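Local coordinates for Molybdate/tungstate binding protein (Sporomusa ovata, PDB 1FR3), which binds molybdate and tungstate, and probably stores these oxyanions as part of molybdate homeostasis, at the interface of chains A and B. Coordinates in Å, arbitrary orientation; residue numbers count along the deposited sequence, not the author numbering. Chains: chain A/B, Molybdate/tungstate binding protein.

The interface of chains A and B. Residues chain A 8-9, 29-30; chain B 29-32.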
ATOM      1  N   LYS A   8       0.625  -8.297 -13.430  1.00  7.03           N
ATOM      2  CA  LYS A   8       0.427  -9.720 -13.272  1.00  7.16           C
ATOM      3  C   LYS A   8       1.714 -10.448 -13.687  1.00  8.32           C
ATOM      4  O   LYS A   8       2.180 -10.242 -14.816  1.00  8.73           O
ATOM      5  CB  LYS A   8      -0.719 -10.268 -14.126  1.00  6.94           C
ATOM      6  CG  LYS A   8      -2.122  -9.971 -13.652  1.00  7.91           C
ATOM      7  CD  LYS A   8      -2.651  -8.619 -14.105  1.00  7.71           C
ATOM      8  CE  LYS A   8      -4.172  -8.595 -13.993  1.00  7.85           C
ATOM      9  NZ  LYS A   8      -4.730  -7.270 -14.392  1.00  7.48           N
ATOM     10  N   LEU A   9       2.262 -11.257 -12.791  1.00  7.70           N
ATOM     11  CA  LEU A   9       3.462 -12.027 -13.114  1.00  7.56           C
ATOM     12  C   LEU A   9       3.166 -13.515 -12.921  1.00  8.05           C
ATOM     13  O   LEU A   9       2.875 -13.927 -11.792  1.00  7.62           O
ATOM     14  CB  LEU A   9       4.653 -11.607 -12.262  1.00  9.14           C
ATOM     15  CG  LEU A   9       5.024 -10.119 -12.272  1.00  9.09           C
ATOM     16  CD1 LEU A   9       6.021  -9.832 -11.159  1.00 10.26           C
ATOM     17  CD2 LEU A   9       5.621  -9.719 -13.616  1.00 10.04           C
ATOM     18  N   TYR A  29      10.134 -16.131 -10.825  1.00  7.88           N
ATOM     19  CA  TYR A  29       9.558 -15.529 -12.017  1.00  7.87           C
ATOM     20  C   TYR A  29      10.658 -15.440 -13.083  1.00  7.14           C
ATOM     21  O   TYR A  29      11.474 -14.521 -13.035  1.00  7.13           O
ATOM     22  CB  TYR A  29       8.971 -14.134 -11.771  1.00  9.21           C
ATOM     23  CG  TYR A  29       8.341 -13.618 -13.058  1.00 10.39           C
ATOM     24  CD1 TYR A  29       7.204 -14.236 -13.562  1.00 11.13           C
ATOM     25  CD2 TYR A  29       8.896 -12.559 -13.745  1.00 11.32           C
ATOM     26  CE1 TYR A  29       6.622 -13.787 -14.736  1.00 12.33           C
ATOM     27  CE2 TYR A  29       8.323 -12.106 -14.925  1.00 12.67           C
ATOM     28  CZ  TYR A  29       7.193 -12.728 -15.402  1.00 12.53           C
ATOM     29  OH  TYR A  29       6.614 -12.284 -16.574  1.00 15.21           O
ATOM     30  N   LYS A  30      10.663 -16.396 -14.010  1.00  7.43           N
ATOM     31  CA  LYS A  30      11.650 -16.390 -15.087  1.00  8.55           C
ATOM     32  C   LYS A  30      13.067 -16.212 -14.565  1.00  8.67           C
ATOM     33  O   LYS A  30      13.896 -15.552 -15.202  1.00  8.90           O
ATOM     34  CB  LYS A  30      11.295 -15.293 -16.104  1.00  8.96           C
ATOM     35  CG  LYS A  30       9.907 -15.431 -16.709  1.00 10.08           C
ATOM     36  CD  LYS A  30       9.594 -14.321 -17.707  1.00 10.98           C
ATOM     37  CE  LYS A  30       8.226 -14.556 -18.335  1.00 11.95           C
ATOM     38  NZ  LYS A  30       7.777 -13.376 -19.130  1.00 12.80           N
TER
ATOM     39  N   TYR B  29       9.369  -5.969 -18.590  1.00  8.88           N
ATOM     40  CA  TYR B  29      10.088  -6.740 -17.587  1.00  8.94           C
ATOM     41  C   TYR B  29      10.139  -8.201 -18.028  1.00  8.09           C
ATOM     42  O   TYR B  29       9.134  -8.903 -17.936  1.00  8.05           O
ATOM     43  CB  TYR B  29       9.423  -6.619 -16.218  1.00  9.44           C
ATOM     44  CG  TYR B  29      10.064  -7.502 -15.166  1.00 10.24           C
ATOM     45  CD1 TYR B  29      11.434  -7.459 -14.940  1.00 11.19           C
ATOM     46  CD2 TYR B  29       9.296  -8.384 -14.419  1.00 10.68           C
ATOM     47  CE1 TYR B  29      12.021  -8.273 -13.990  1.00 11.67           C
ATOM     48  CE2 TYR B  29       9.877  -9.198 -13.463  1.00 11.75           C
ATOM     49  CZ  TYR B  29      11.240  -9.139 -13.262  1.00 12.05           C
ATOM     50  OH  TYR B  29      11.818  -9.941 -12.305  1.00 13.16           O
ATOM     51  N   LYS B  30      11.295  -8.637 -18.516  1.00  8.59           N
ATOM     52  CA  LYS B  30      11.453 -10.011 -18.979  1.00  8.40           C
ATOM     53  C   LYS B  30      10.322 -10.451 -19.904  1.00  8.84           C
ATOM     54  O   LYS B  30       9.848 -11.577 -19.840  1.00 10.07           O
ATOM     55  CB  LYS B  30      11.643 -10.983 -17.808  1.00  8.34           C
ATOM     56  CG  LYS B  30      12.910 -10.705 -17.001  1.00  7.75           C
ATOM     57  CD  LYS B  30      13.214 -11.836 -16.029  1.00  8.45           C
ATOM     58  CE  LYS B  30      14.571 -11.650 -15.359  1.00  9.48           C
ATOM     59  NZ  LYS B  30      14.899 -12.798 -14.465  1.00  9.78           N
ATOM     60  N   GLY B  31       9.913  -9.561 -20.804  1.00  9.42           N
ATOM     61  CA  GLY B  31       8.893  -9.859 -21.792  1.00 10.29           C
ATOM     62  C   GLY B  31       7.459  -9.633 -21.353  1.00 10.68           C
ATOM     63  O   GLY B  31       6.535  -9.944 -22.108  1.00 12.04           O
ATOM     64  N   THR B  32       7.247  -9.140 -20.145  1.00 10.41           N
ATOM     65  CA  THR B  32       5.906  -8.873 -19.624  1.00 10.55           C
ATOM     66  C   THR B  32       5.775  -7.392 -19.307  1.00  9.76           C
ATOM     67  O   THR B  32       6.708  -6.782 -18.788  1.00 10.43           O
ATOM     68  CB  THR B  32       5.648  -9.719 -18.366  1.00 10.83           C
ATOM     69  OG1 THR B  32       5.610 -11.098 -18.772  1.00 12.45           O
ATOM     70  CG2 THR B  32       4.341  -9.378 -17.679  1.00 11.95           C
TER
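A:Tyr29 and B:Tyr29 meet near the two-fold axis, their side chains passing in opposite senses, and the ring carbon CD2 of A:Tyr29 lies 3.5 Å from CE2 of B:Tyr29. The rings touch margin to margin, CD2 and CE2 of A:Tyr29 against CE2 of B:Tyr29, with their planes inclined by about 28° and no face-to-face stack. Both tyrosines end strand 22-29 of a Mop subunit, the small TOBE-domain fold, and this patch joins the hairpin turns of two copies within a hexameric assembly. In A:Tyr29 CG is anti to the backbone N (chi1 -178°), which sends the ring across the boundary toward the other hairpin. A:Leu9, from strand 7-18, adds to the apolar centre on two sides: its CB packs over one face of A:Tyr29, off-centre, while methyl CD2 of A:Leu9 meets the edge of the other ring in plane, 4.0 Å from CD2 of B:Tyr29. The opposite face of A:Tyr29 is covered by CG of A:Lys30, centred over the ring, so that the phenol is clamped between two residues of its own chain.

Farther out, the phenol OH of A:Tyr29 accepts a hydrogen bond from the hydroxyl OG1 of B:Thr32 at 2.7 Å. A second hydrogen bond to the phenol OH of A:Tyr29 comes from the side-chain amine NZ of A:Lys30, at 3.0 Å. A phenylalanine in place of A:Tyr29 would probably keep much of the ring packing but leave the B:Thr32 hydroxyl and the A:Lys30 amine without this shared acceptor.

At the polar rim the two Lys30 side chains run antiparallel, straight from CG onward, and each reaches the other's backbone carbonyl. A:Lys30 NZ donates to B:Lys30 O at 2.8 Å, moderately tilted from the plane of that carbonyl, and also makes a weak bond to B:Thr32 OG1. The reciprocal bond, from B:Lys30 NZ to A:Lys30 O, is 3.0 Å long and approaches from well above the carbonyl plane.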